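Local coordinates for chromosome partition protein Smc (Pyrococcus furiosus, PDB 5XNS) that is probably required for chromosome condensation and partitioning, its terminal domains forming an ABC-type ATPase head that binds ATP, at residues S71-P76 and M381-S386; A77-V82 and R105-G110; D138-V143 and P328-D333; A342-V347 and R366-A371. All blocks are in the same frame, centred on the assembly; numbering follows the deposited sequence.

Interactions 1 and 2 adjoin in sequence, with centres about 17 Å apart: the loop 71-76 runs directly into 77-82. Interaction 2 lies in the antiparallel sheet, whereas interaction 1 ties the approach to that sheet to the turn between strands 375-381 and 386-392 of the mixed sheet. Interaction 3 is at the other edge of that mixed sheet, and helix 341-354 of interaction 4 comes after its strand 329-333, the two centres about 18 Å apart. Along the chain, interaction 2 closes before 3 opens and 3 before 4, while the segments of interaction 1 bracket them all. Interactions 1 and 3 join the N-terminal to the C-terminal part of the ATPase head; interaction 2 lies within the former, interaction 4 within the latter.

Interaction 1: S71-P76 and M381-S386; sequences SKNEPP and MRDGVS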
loop_
_atom_site.group_PDB
_atom_site.type_symbol
_atom_site.label_atom_id
_atom_site.label_comp_id
_atom_site.label_asym_id
_atom_site.label_seq_id
_atom_site.Cartn_x
_atom_site.Cartn_y
_atom_site.Cartn_z
ATOM N N SER A 71 -9.397 -8.771 -28.097
ATOM C CA SER A 71 -10.821 -8.607 -27.835
ATOM C C SER A 71 -11.575 -8.611 -29.161
ATOM O O SER A 71 -10.987 -8.788 -30.231
ATOM C CB SER A 71 -11.083 -7.312 -27.068
ATOM O OG SER A 71 -10.538 -6.224 -27.802
ATOM N N LYS A 72 -12.890 -8.390 -29.074
ATOM C CA LYS A 72 -13.725 -8.290 -30.269
ATOM C C LYS A 72 -13.069 -7.422 -31.337
ATOM O O LYS A 72 -12.907 -7.848 -32.487
ATOM C CB LYS A 72 -15.102 -7.732 -29.900
ATOM C CG LYS A 72 -16.044 -7.486 -31.091
ATOM C CD LYS A 72 -17.310 -6.767 -30.621
ATOM C CE LYS A 72 -18.205 -6.308 -31.768
ATOM N NZ LYS A 72 -19.345 -5.494 -31.224
ATOM N N ASN A 73 -12.652 -6.209 -30.968
ATOM C CA ASN A 73 -12.145 -5.243 -31.931
ATOM C C ASN A 73 -10.645 -5.040 -31.839
ATOM O O ASN A 73 -10.123 -4.118 -32.466
ATOM C CB ASN A 73 -12.848 -3.895 -31.757
ATOM C CG ASN A 73 -14.353 -4.013 -31.842
ATOM O OD1 ASN A 73 -14.883 -4.726 -32.700
ATOM N ND2 ASN A 73 -15.054 -3.331 -30.936
ATOM N N GLU A 74 -9.932 -5.864 -31.079
ATOM C CA GLU A 74 -8.506 -5.619 -30.921
ATOM C C GLU A 74 -7.713 -6.908 -31.034
ATOM O O GLU A 74 -8.182 -7.981 -30.623
ATOM C CB GLU A 74 -8.205 -4.942 -29.571
ATOM C CG GLU A 74 -8.854 -3.580 -29.448
ATOM C CD GLU A 74 -8.318 -2.765 -28.287
ATOM O OE1 GLU A 74 -7.145 -2.989 -27.889
ATOM O OE2 GLU A 74 -9.064 -1.881 -27.795
ATOM N N PRO A 75 -6.505 -6.835 -31.582
ATOM C CA PRO A 75 -5.599 -7.976 -31.565
ATOM C C PRO A 75 -4.934 -8.104 -30.204
ATOM O O PRO A 75 -4.941 -7.150 -29.410
ATOM C CB PRO A 75 -4.576 -7.612 -32.648
ATOM C CG PRO A 75 -4.466 -6.124 -32.513
ATOM C CD PRO A 75 -5.877 -5.651 -32.208
ATOM N N PRO A 76 -4.328 -9.253 -29.914
ATOM C CA PRO A 76 -3.544 -9.380 -28.679
ATOM C C PRO A 76 -2.398 -8.384 -28.672
ATOM O O PRO A 76 -1.930 -7.933 -29.718
ATOM C CB PRO A 76 -3.020 -10.822 -28.726
ATOM C CG PRO A 76 -3.850 -11.513 -29.782
ATOM C CD PRO A 76 -4.280 -10.468 -30.747
ATOM N N MET A 381 -16.292 -2.208 -18.701
ATOM C CA MET A 381 -15.727 -3.022 -19.764
ATOM C C MET A 381 -16.620 -2.911 -20.991
ATOM O O MET A 381 -17.801 -3.274 -20.939
ATOM C CB MET A 381 -15.575 -4.479 -19.335
ATOM C CG MET A 381 -14.509 -5.188 -20.129
ATOM S SD MET A 381 -14.162 -6.851 -19.545
ATOM C CE MET A 381 -15.668 -7.687 -20.041
ATOM N N ARG A 382 -16.057 -2.380 -22.080
ATOM C CA ARG A 382 -16.749 -2.182 -23.353
ATOM C C ARG A 382 -16.082 -3.086 -24.393
ATOM O O ARG A 382 -14.973 -2.796 -24.855
ATOM C CB ARG A 382 -16.694 -0.708 -23.756
ATOM C CG ARG A 382 -17.456 -0.345 -25.028
ATOM C CD ARG A 382 -17.640 1.173 -25.152
ATOM N NE ARG A 382 -16.436 1.822 -25.677
ATOM C CZ ARG A 382 -16.219 2.078 -26.970
ATOM N NH1 ARG A 382 -17.123 1.739 -27.885
ATOM N NH2 ARG A 382 -15.083 2.673 -27.354
ATOM N N ASP A 383 -16.759 -4.190 -24.739
ATOM C CA ASP A 383 -16.313 -5.125 -25.781
ATOM C C ASP A 383 -15.016 -5.828 -25.364
ATOM O O ASP A 383 -14.047 -5.914 -26.135
ATOM C CB ASP A 383 -16.147 -4.430 -27.145
ATOM C CG ASP A 383 -17.487 -4.025 -27.789
ATOM O OD1 ASP A 383 -18.365 -4.902 -27.983
ATOM O OD2 ASP A 383 -17.648 -2.818 -28.105
ATOM N N GLY A 384 -15.009 -6.340 -24.131
ATOM C CA GLY A 384 -13.838 -6.989 -23.578
ATOM C C GLY A 384 -12.672 -6.072 -23.305
ATOM O O GLY A 384 -11.558 -6.558 -23.094
ATOM N N VAL A 385 -12.885 -4.759 -23.290
ATOM C CA VAL A 385 -11.820 -3.797 -23.042
ATOM C C VAL A 385 -12.280 -2.837 -21.945
ATOM O O VAL A 385 -13.391 -2.296 -22.009
ATOM C CB VAL A 385 -11.442 -3.035 -24.325
ATOM C CG1 VAL A 385 -10.267 -2.115 -24.069
ATOM C CG2 VAL A 385 -11.104 -4.021 -25.459
ATOM N N SER A 386 -11.437 -2.636 -20.938
ATOM C CA SER A 386 -11.789 -1.751 -19.834
ATOM C C SER A 386 -11.496 -0.303 -20.196
ATOM O O SER A 386 -10.462 0.004 -20.793
ATOM C CB SER A 386 -11.014 -2.131 -18.565
ATOM O OG SER A 386 -11.385 -3.420 -18.105
HETATM O O HOH W 1 -12.681 -4.729 -28.549
#
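Lys72 reaches across to Asp383 with its chain extended; CG anti to the backbone N (chi1 176°) starts it on the course that ends at the carboxylate. Beyond CB and CG, CD is the first atom to meet that group, lying 3.4 Å from Asp383 OD1; CE passes a little farther from the same oxygen, and NZ ends 3.4 Å from Asp383 OD1 in a salt bridge whose hydrogen bond is weak. The lysine chain thus crosses the carboxylate obliquely, with CD and NZ equally near OD1. Asn73 ND2 lies 3.9 Å from Asp383 OD2, a contact without a hydrogen bond, with amide and carboxylate planes 66° apart. Nearer strand 386-392, Ser71 OG touches Val385 CG2 at 3.3 Å, and Glu74 OE2 comes to the same methyl group, while Glu74 OE1 is hydrogen-bonded to the backbone N of Asn17. One water joins the two loops: it lies 2.7 Å from Ser71 OG, accepts from Asn73 N and donates to Asp383 O at 3.0 Å. The contact links the loop leading to strand 80-87 with the turn between strands 375-381 and 386-392, at the surface of the ATPase head. Its direct polar link is weak, and the three bonds of the water probably add appreciably to its cohesion.

Interaction 2: A77-V82 and R105-G110; sequences AKYAEV and RVYPDG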
loop_
_atom_site.group_PDB
_atom_site.type_symbol
_atom_site.label_atom_id
_atom_site.label_comp_id
_atom_site.label_asym_id
_atom_site.label_seq_id
_atom_site.Cartn_x
_atom_site.Cartn_y
_atom_site.Cartn_z
ATOM N N ALA A 77 -1.966 -8.015 -27.474
ATOM C CA ALA A 77 -0.839 -7.110 -27.345
ATOM C C ALA A 77 0.457 -7.893 -27.488
ATOM O O ALA A 77 0.527 -9.086 -27.180
ATOM C CB ALA A 77 -0.863 -6.390 -25.987
ATOM N N LYS A 78 1.488 -7.202 -27.960
ATOM C CA LYS A 78 2.824 -7.778 -28.012
ATOM C C LYS A 78 3.451 -7.871 -26.626
ATOM O O LYS A 78 4.374 -8.668 -26.420
ATOM C CB LYS A 78 3.720 -6.929 -28.928
ATOM C CG LYS A 78 3.195 -6.731 -30.370
ATOM C CD LYS A 78 2.955 -8.060 -31.066
ATOM C CE LYS A 78 2.244 -7.880 -32.414
ATOM N NZ LYS A 78 1.986 -9.202 -33.077
ATOM N N TYR A 79 2.970 -7.072 -25.677
ATOM C CA TYR A 79 3.559 -7.005 -24.348
ATOM C C TYR A 79 2.601 -6.248 -23.443
ATOM O O TYR A 79 1.768 -5.468 -23.909
ATOM C CB TYR A 79 4.928 -6.323 -24.377
ATOM C CG TYR A 79 4.887 -4.947 -25.002
ATOM C CD1 TYR A 79 4.518 -3.832 -24.252
ATOM C CD2 TYR A 79 5.210 -4.759 -26.346
ATOM C CE1 TYR A 79 4.470 -2.576 -24.812
ATOM C CE2 TYR A 79 5.173 -3.500 -26.914
ATOM C CZ TYR A 79 4.792 -2.415 -26.140
ATOM O OH TYR A 79 4.743 -1.158 -26.691
ATOM N N ALA A 80 2.705 -6.514 -22.148
ATOM C CA ALA A 80 1.979 -5.737 -21.155
ATOM C C ALA A 80 2.886 -4.634 -20.651
ATOM O O ALA A 80 4.076 -4.859 -20.412
ATOM C CB ALA A 80 1.521 -6.619 -19.988
ATOM N N GLU A 81 2.326 -3.437 -20.493
ATOM C CA GLU A 81 3.110 -2.321 -19.988
ATOM C C GLU A 81 2.336 -1.535 -18.941
ATOM O O GLU A 81 1.148 -1.259 -19.117
ATOM C CB GLU A 81 3.516 -1.384 -21.113
ATOM C CG GLU A 81 4.370 -0.227 -20.633
ATOM C CD GLU A 81 4.653 0.755 -21.744
ATOM O OE1 GLU A 81 3.677 1.355 -22.266
ATOM O OE2 GLU A 81 5.846 0.905 -22.097
ATOM N N VAL A 82 3.016 -1.164 -17.857
ATOM C CA VAL A 82 2.456 -0.268 -16.849
ATOM C C VAL A 82 3.502 0.776 -16.473
ATOM O O VAL A 82 4.666 0.440 -16.219
ATOM C CB VAL A 82 1.987 -1.031 -15.597
ATOM C CG1 VAL A 82 1.515 -0.032 -14.544
ATOM C CG2 VAL A 82 0.877 -2.056 -15.941
ATOM N N ARG A 105 7.588 -3.492 -18.531
ATOM C CA ARG A 105 6.978 -4.301 -19.586
ATOM C C ARG A 105 7.267 -5.771 -19.346
ATOM O O ARG A 105 8.388 -6.134 -18.973
ATOM C CB ARG A 105 7.519 -3.975 -20.975
ATOM C CG ARG A 105 7.160 -2.651 -21.509
ATOM C CD ARG A 105 7.751 -2.517 -22.909
ATOM N NE ARG A 105 7.426 -1.213 -23.455
ATOM C CZ ARG A 105 7.851 -0.777 -24.628
ATOM N NH1 ARG A 105 7.503 0.433 -25.032
ATOM N NH2 ARG A 105 8.630 -1.551 -25.377
ATOM N N VAL A 106 6.282 -6.622 -19.617
ATOM C CA VAL A 106 6.497 -8.058 -19.635
ATOM C C VAL A 106 6.090 -8.589 -21.011
ATOM O O VAL A 106 5.148 -8.086 -21.633
ATOM C CB VAL A 106 5.735 -8.751 -18.478
ATOM C CG1 VAL A 106 4.235 -8.592 -18.634
ATOM C CG2 VAL A 106 6.120 -10.215 -18.372
ATOM N N TYR A 107 6.822 -9.576 -21.496
ATOM C CA TYR A 107 6.661 -10.100 -22.848
ATOM C C TYR A 107 6.162 -11.540 -22.811
ATOM O O TYR A 107 6.252 -12.209 -21.774
ATOM C CB TYR A 107 8.000 -10.026 -23.596
ATOM C CG TYR A 107 8.472 -8.616 -23.908
ATOM C CD1 TYR A 107 8.098 -7.991 -25.093
ATOM C CD2 TYR A 107 9.303 -7.906 -23.029
ATOM C CE1 TYR A 107 8.526 -6.705 -25.404
ATOM C CE2 TYR A 107 9.738 -6.606 -23.339
ATOM C CZ TYR A 107 9.341 -6.020 -24.535
ATOM O OH TYR A 107 9.740 -4.743 -24.890
ATOM N N PRO A 108 5.607 -12.056 -23.916
ATOM C CA PRO A 108 5.095 -13.436 -23.881
ATOM C C PRO A 108 6.157 -14.466 -23.509
ATOM O O PRO A 108 5.813 -15.526 -22.966
ATOM C CB PRO A 108 4.563 -13.655 -25.310
ATOM C CG PRO A 108 4.276 -12.292 -25.816
ATOM C CD PRO A 108 5.335 -11.405 -25.214
ATOM N N ASP A 109 7.434 -14.194 -23.761
ATOM C CA ASP A 109 8.451 -15.156 -23.347
ATOM C C ASP A 109 8.719 -15.123 -21.846
ATOM O O ASP A 109 9.561 -15.900 -21.378
ATOM C CB ASP A 109 9.775 -14.959 -24.113
ATOM C CG ASP A 109 10.423 -13.604 -23.869
ATOM O OD1 ASP A 109 9.995 -12.839 -22.975
ATOM O OD2 ASP A 109 11.408 -13.314 -24.576
ATOM N N GLY A 110 8.013 -14.267 -21.090
ATOM C CA GLY A 110 8.148 -14.211 -19.651
ATOM C C GLY A 110 9.172 -13.222 -19.129
ATOM O O GLY A 110 9.234 -13.002 -17.914
#
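Ala80 and Val106 form an antiparallel hydrogen-bonded pair in the beta hairpin of strands 80-87 and 99-106, with Ala80 N bonded to Val106 O at 3.0 Å and Val106 N to Ala80 O at 2.9 Å. Next to it, Glu81 and Arg105 make a non-hydrogen-bonded pair whose side chains run side by side on one face of the sheet. Arg105 is extended from CG to NE, which carries its guanidinium past Glu81 and over Tyr79. That group lies flat on the tyrosine ring, planes 19° apart and centres 4.3 Å apart, an off-centre cation-pi stack, and Arg105 CD adds a CH-pi contact over the same ring. Tyr79 OH is hydrogen-bonded to Lys10 of the adjacent strand 3-10. Beside the stack, Tyr107 packs obliquely, its CD1 3.7 Å from Tyr79 CB, and its OH accepts a weak bond from Arg105 NH2. On the other face Ala80 CB touches Val106 CG1, where Val106 also packs on Phe48 of helix 39-49. The arginine is thus held by a ring over one face and by polar atoms at its edge: NE donates to Glu81 OE2 at 3.0 Å almost straight, at 167°, within the guanidinium plane but from above the carboxylate plane.

Interaction 3: D138-V143 and P328-D333; sequences DGYNIV and PFYLFD
The rings of Tyr140 and Tyr330 pack obliquely where strand 142-143 joins strand 329-333 as the parallel edge of the mixed sheet in the ABC-type ATPase core. Their planes are 74° apart, with Tyr140 CE1 at the edge of the Tyr330 ring, 3.8 Å from Tyr330 CE1. The hydroxyls also meet, but the place of Tyr330 OH, bonded to Ala327 N as well, is less sure. Tyr330 stacks on Phe360 of the next strand. Asn141 stands between the two strands: Asn141 CB lies obliquely against the Tyr330 ring, 3.3 Å from Tyr330 CD1, and its CG, set between the backbone N and the carbonyl carbon (chi1 57°), turns the amide toward the neighbouring backbone. OD1 is held by Ser136, which leaves ND2 pointing at strand 329-333, over one face of the Phe329 ring. Farther along, Val143 crosses Phe332 obliquely, Val143 CB 3.8 Å from Phe332 CD1; on the opposite face Ile142 packs on Leu47 and Leu331 on Ile46 of helix 39-49. Val143 N bonds Leu331 O at 2.8 Å. The strand leads to Asp333, whose OD2 is bonded to Ser40 of the ATP site. The amide imitates one further backbone rung: Asn141 ND2 donates to Phe329 O at 2.8 Å, with the oxygen near the amide plane.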
loop_
_atom_site.group_PDB
_atom_site.type_symbol
_atom_site.label_atom_id
_atom_site.label_comp_id
_atom_site.label_asym_id
_atom_site.label_seq_id
_atom_site.Cartn_x
_atom_site.Cartn_y
_atom_site.Cartn_z
ATOM N N ASP A 138 4.993 -4.688 -1.877
ATOM C CA ASP A 138 3.827 -5.404 -1.385
ATOM C C ASP A 138 3.904 -5.450 0.143
ATOM O O ASP A 138 3.877 -6.499 0.780
ATOM C CB ASP A 138 3.747 -6.798 -2.019
ATOM C CG ASP A 138 2.330 -7.412 -1.941
ATOM O OD1 ASP A 138 2.211 -8.653 -2.118
ATOM O OD2 ASP A 138 1.338 -6.668 -1.703
ATOM N N GLY A 139 4.009 -4.273 0.760
ATOM C CA GLY A 139 4.076 -4.162 2.198
ATOM C C GLY A 139 2.705 -4.120 2.855
ATOM O O GLY A 139 1.660 -4.309 2.224
ATOM N N TYR A 140 2.725 -3.874 4.167
ATOM C CA TYR A 140 1.491 -3.920 4.946
ATOM C C TYR A 140 0.464 -2.913 4.436
ATOM O O TYR A 140 -0.734 -3.106 4.636
ATOM C CB TYR A 140 1.801 -3.649 6.421
ATOM C CG TYR A 140 1.871 -2.178 6.711
ATOM C CD1 TYR A 140 0.774 -1.502 7.240
ATOM C CD2 TYR A 140 3.025 -1.444 6.414
ATOM C CE1 TYR A 140 0.827 -0.134 7.482
ATOM C CE2 TYR A 140 3.085 -0.094 6.654
ATOM C CZ TYR A 140 1.977 0.560 7.180
ATOM O OH TYR A 140 2.039 1.914 7.416
ATOM N N ASN A 141 0.913 -1.820 3.799
ATOM C CA ASN A 141 0.008 -0.779 3.305
ATOM C C ASN A 141 -0.757 -1.193 2.049
ATOM O O ASN A 141 -1.646 -0.456 1.605
ATOM C CB ASN A 141 0.788 0.500 3.002
ATOM C CG ASN A 141 1.910 0.270 2.003
ATOM O OD1 ASN A 141 2.748 -0.597 2.204
ATOM N ND2 ASN A 141 1.914 1.033 0.920
ATOM N N ILE A 142 -0.430 -2.322 1.446
ATOM C CA ILE A 142 -1.154 -2.814 0.280
ATOM C C ILE A 142 -2.001 -3.984 0.750
ATOM O O ILE A 142 -1.481 -4.976 1.283
ATOM C CB ILE A 142 -0.197 -3.197 -0.855
ATOM C CG1 ILE A 142 0.497 -1.915 -1.351
ATOM C CG2 ILE A 142 -0.949 -3.956 -1.995
ATOM C CD1 ILE A 142 1.669 -2.158 -2.292
ATOM N N VAL A 143 -3.311 -3.827 0.645
ATOM C CA VAL A 143 -4.211 -4.851 1.156
ATOM C C VAL A 143 -5.169 -5.171 0.019
ATOM O O VAL A 143 -6.265 -4.604 -0.063
ATOM C CB VAL A 143 -4.944 -4.389 2.436
ATOM C CG1 VAL A 143 -5.810 -5.509 2.999
ATOM C CG2 VAL A 143 -3.957 -3.932 3.508
ATOM N N PRO A 328 3.539 6.506 2.227
ATOM C CA PRO A 328 3.125 7.402 1.131
ATOM C C PRO A 328 1.726 7.104 0.583
ATOM O O PRO A 328 0.951 8.047 0.363
ATOM C CB PRO A 328 4.226 7.188 0.081
ATOM C CG PRO A 328 5.471 6.898 0.926
ATOM C CD PRO A 328 4.924 6.015 2.053
ATOM N N PHE A 329 1.369 5.838 0.361
ATOM C CA PHE A 329 0.017 5.522 -0.085
ATOM C C PHE A 329 -0.429 4.184 0.493
ATOM O O PHE A 329 0.387 3.360 0.905
ATOM C CB PHE A 329 -0.100 5.494 -1.614
ATOM C CG PHE A 329 0.612 4.332 -2.264
ATOM C CD1 PHE A 329 -0.040 3.142 -2.488
ATOM C CD2 PHE A 329 1.917 4.451 -2.673
ATOM C CE1 PHE A 329 0.617 2.074 -3.076
ATOM C CE2 PHE A 329 2.572 3.388 -3.288
ATOM C CZ PHE A 329 1.916 2.203 -3.483
ATOM N N TYR A 330 -1.749 3.987 0.503
ATOM C CA TYR A 330 -2.406 2.740 0.885
ATOM C C TYR A 330 -3.316 2.324 -0.265
ATOM O O TYR A 330 -3.961 3.168 -0.897
ATOM C CB TYR A 330 -3.221 2.901 2.213
ATOM C CG TYR A 330 -2.297 3.176 3.376
ATOM C CD1 TYR A 330 -1.863 2.144 4.199
ATOM C CD2 TYR A 330 -1.790 4.467 3.604
ATOM C CE1 TYR A 330 -0.970 2.385 5.231
ATOM C CE2 TYR A 330 -0.895 4.711 4.620
ATOM C CZ TYR A 330 -0.492 3.671 5.442
ATOM O OH TYR A 330 0.416 3.912 6.459
ATOM N N LEU A 331 -3.372 1.028 -0.535
ATOM C CA LEU A 331 -4.135 0.506 -1.664
ATOM C C LEU A 331 -4.960 -0.669 -1.159
ATOM O O LEU A 331 -4.403 -1.702 -0.764
ATOM C CB LEU A 331 -3.197 0.101 -2.801
ATOM C CG LEU A 331 -3.731 -0.704 -3.984
ATOM C CD1 LEU A 331 -4.727 0.147 -4.766
ATOM C CD2 LEU A 331 -2.582 -1.186 -4.896
ATOM N N PHE A 332 -6.288 -0.513 -1.175
ATOM C CA PHE A 332 -7.213 -1.489 -0.612
ATOM C C PHE A 332 -8.119 -2.059 -1.701
ATOM O O PHE A 332 -8.563 -1.336 -2.602
ATOM C CB PHE A 332 -8.077 -0.857 0.484
ATOM C CG PHE A 332 -7.287 -0.317 1.677
ATOM C CD1 PHE A 332 -6.020 -0.802 1.984
ATOM C CD2 PHE A 332 -7.849 0.643 2.515
ATOM C CE1 PHE A 332 -5.309 -0.319 3.105
ATOM C CE2 PHE A 332 -7.154 1.142 3.625
ATOM C CZ PHE A 332 -5.885 0.658 3.926
ATOM N N ASP A 333 -8.399 -3.357 -1.610
ATOM C CA ASP A 333 -9.433 -3.980 -2.422
ATOM C C ASP A 333 -9.951 -5.178 -1.643
ATOM O O ASP A 333 -9.169 -5.884 -1.006
ATOM C CB ASP A 333 -8.901 -4.415 -3.801
ATOM C CG ASP A 333 -10.027 -4.757 -4.806
ATOM O OD1 ASP A 333 -11.224 -4.752 -4.430
ATOM O OD2 ASP A 333 -9.711 -5.037 -5.985
#

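Interaction 4: A342-V347 and R366-A371; sequences ANVKRV and RDVMMA
Val344 CA, on helix 341-354, faces Met369 CA of the short helix 367-370, and Lys345 CA faces Val368 CA, the latter pair 5.7 Å apart; Arg366 occupies the N-cap position of the second helix. Val344 carries most of the contact by dividing its two methyls. CG1, anti to the backbone N (chi1 170°), lies 3.9 Å from Met369 CB, whereas CG2 is turned to the arginine and sits over one face of its guanidinium, 3.6 Å from Arg366 NH2. Arg366 reaches this position through a chain bent at chi2 and chi3, which brings the guanidinium face against Val344 CG2. The flat cation is further fixed at its polar end: NH2 makes a salt bridge with Asp341 and a hydrogen bond to Leu339 O, while NH1 binds a citrate, probably from the crystallisation liquor. Val368 CG1 fits against Lys345, 3.5 Å from both Lys345 CA and Lys345 CG, the two side chains crossing at about a right angle; the lysine NZ pairs with Asp349. Met369 bends its thioether end back toward the first helix and puts CE 4.2 Å from Val347 CG1. This apolar seam joins two helices on either side of strand 359-363 in sequence. Val347 also packs on Leu312 and Leu315 of helix 307-324, Met369 reaches Phe28 of strand 28-32, and on the far side Met370 packs on Leu43 and Asp367 OD2 makes a salt bridge with Arg40, both of the Segregation and condensation protein A chain.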
loop_
_atom_site.group_PDB
_atom_site.type_symbol
_atom_site.label_atom_id
_atom_site.label_comp_id
_atom_site.label_asym_id
_atom_site.label_seq_id
_atom_site.Cartn_x
_atom_site.Cartn_y
_atom_site.Cartn_z
ATOM N N ALA A 342 -23.028 -0.325 7.907
ATOM C CA ALA A 342 -22.662 0.405 9.120
ATOM C C ALA A 342 -21.166 0.309 9.386
ATOM O O ALA A 342 -20.512 1.306 9.737
ATOM C CB ALA A 342 -23.449 -0.135 10.320
ATOM N N ASN A 343 -20.602 -0.882 9.221
ATOM C CA ASN A 343 -19.163 -1.034 9.402
ATOM C C ASN A 343 -18.378 -0.358 8.275
ATOM O O ASN A 343 -17.336 0.258 8.526
ATOM C CB ASN A 343 -18.818 -2.514 9.499
ATOM C CG ASN A 343 -18.994 -3.051 10.904
ATOM O OD1 ASN A 343 -18.651 -2.390 11.883
ATOM N ND2 ASN A 343 -19.536 -4.246 11.009
ATOM N N VAL A 344 -18.858 -0.458 7.026
ATOM C CA VAL A 344 -18.136 0.173 5.922
ATOM C C VAL A 344 -18.068 1.677 6.132
ATOM O O VAL A 344 -17.042 2.310 5.869
ATOM C CB VAL A 344 -18.781 -0.188 4.571
ATOM C CG1 VAL A 344 -18.186 0.667 3.460
ATOM C CG2 VAL A 344 -18.547 -1.644 4.265
ATOM N N LYS A 345 -19.145 2.264 6.665
ATOM C CA LYS A 345 -19.147 3.686 6.990
ATOM C C LYS A 345 -18.015 4.039 7.944
ATOM O O LYS A 345 -17.315 5.038 7.747
ATOM C CB LYS A 345 -20.489 4.074 7.612
ATOM C CG LYS A 345 -21.034 5.421 7.193
ATOM C CD LYS A 345 -20.082 6.549 7.454
ATOM C CE LYS A 345 -20.650 7.863 6.938
ATOM N NZ LYS A 345 -19.578 8.882 6.767
ATOM N N ARG A 346 -17.844 3.253 9.013
ATOM C CA ARG A 346 -16.801 3.572 9.991
ATOM C C ARG A 346 -15.411 3.512 9.364
ATOM O O ARG A 346 -14.558 4.368 9.649
ATOM C CB ARG A 346 -16.881 2.623 11.178
ATOM C CG ARG A 346 -18.075 2.907 12.102
ATOM C CD ARG A 346 -18.158 1.863 13.214
ATOM N NE ARG A 346 -19.544 1.676 13.611
ATOM C CZ ARG A 346 -20.247 0.582 13.371
ATOM N NH1 ARG A 346 -19.682 -0.446 12.772
ATOM N NH2 ARG A 346 -21.509 0.506 13.760
ATOM N N VAL A 347 -15.167 2.510 8.510
ATOM C CA VAL A 347 -13.858 2.403 7.867
ATOM C C VAL A 347 -13.636 3.581 6.923
ATOM O O VAL A 347 -12.554 4.183 6.892
ATOM C CB VAL A 347 -13.726 1.055 7.136
ATOM C CG1 VAL A 347 -12.397 0.989 6.372
ATOM C CG2 VAL A 347 -13.874 -0.116 8.119
ATOM N N ARG A 366 -19.046 -0.151 -3.080
ATOM C CA ARG A 366 -19.918 0.167 -1.959
ATOM C C ARG A 366 -20.072 1.681 -1.896
ATOM O O ARG A 366 -19.079 2.402 -1.726
ATOM C CB ARG A 366 -19.332 -0.374 -0.656
ATOM C CG ARG A 366 -18.965 -1.855 -0.685
ATOM C CD ARG A 366 -20.191 -2.759 -0.710
ATOM N NE ARG A 366 -20.941 -2.717 0.541
ATOM C CZ ARG A 366 -20.628 -3.417 1.628
ATOM N NH1 ARG A 366 -19.551 -4.203 1.628
ATOM N NH2 ARG A 366 -21.371 -3.304 2.729
ATOM N N ASP A 367 -21.304 2.172 -2.040
ATOM C CA ASP A 367 -21.468 3.620 -2.155
ATOM C C ASP A 367 -21.119 4.329 -0.858
ATOM O O ASP A 367 -20.691 5.489 -0.888
ATOM C CB ASP A 367 -22.884 4.002 -2.607
ATOM C CG ASP A 367 -23.987 3.382 -1.754
ATOM O OD1 ASP A 367 -23.729 2.975 -0.595
ATOM O OD2 ASP A 367 -25.143 3.339 -2.248
ATOM N N VAL A 368 -21.256 3.646 0.280
ATOM C CA VAL A 368 -20.868 4.258 1.552
ATOM C C VAL A 368 -19.355 4.477 1.613
ATOM O O VAL A 368 -18.873 5.455 2.207
ATOM C CB VAL A 368 -21.370 3.395 2.724
ATOM C CG1 VAL A 368 -20.890 3.973 4.002
ATOM C CG2 VAL A 368 -22.892 3.352 2.725
ATOM N N MET A 369 -18.576 3.570 1.019
ATOM C CA MET A 369 -17.132 3.797 0.913
ATOM C C MET A 369 -16.845 4.923 -0.082
ATOM O O MET A 369 -16.073 5.852 0.196
ATOM C CB MET A 369 -16.443 2.499 0.487
ATOM C CG MET A 369 -14.950 2.628 0.262
ATOM S SD MET A 369 -14.103 3.061 1.794
ATOM C CE MET A 369 -14.224 1.499 2.662
ATOM N N MET A 370 -17.514 4.859 -1.232
ATOM C CA MET A 370 -17.390 5.828 -2.322
ATOM C C MET A 370 -17.649 7.268 -1.887
ATOM O O MET A 370 -16.957 8.202 -2.324
ATOM C CB MET A 370 -18.420 5.445 -3.378
ATOM C CG MET A 370 -17.910 5.168 -4.708
ATOM S SD MET A 370 -19.296 4.448 -5.611
ATOM C CE MET A 370 -19.039 2.741 -5.194
ATOM N N ALA A 371 -18.689 7.465 -1.070
ATOM C CA ALA A 371 -19.168 8.799 -0.715
ATOM C C ALA A 371 -18.068 9.689 -0.152
ATOM O O ALA A 371 -18.103 10.911 -0.341
ATOM C CB ALA A 371 -20.322 8.677 0.296
#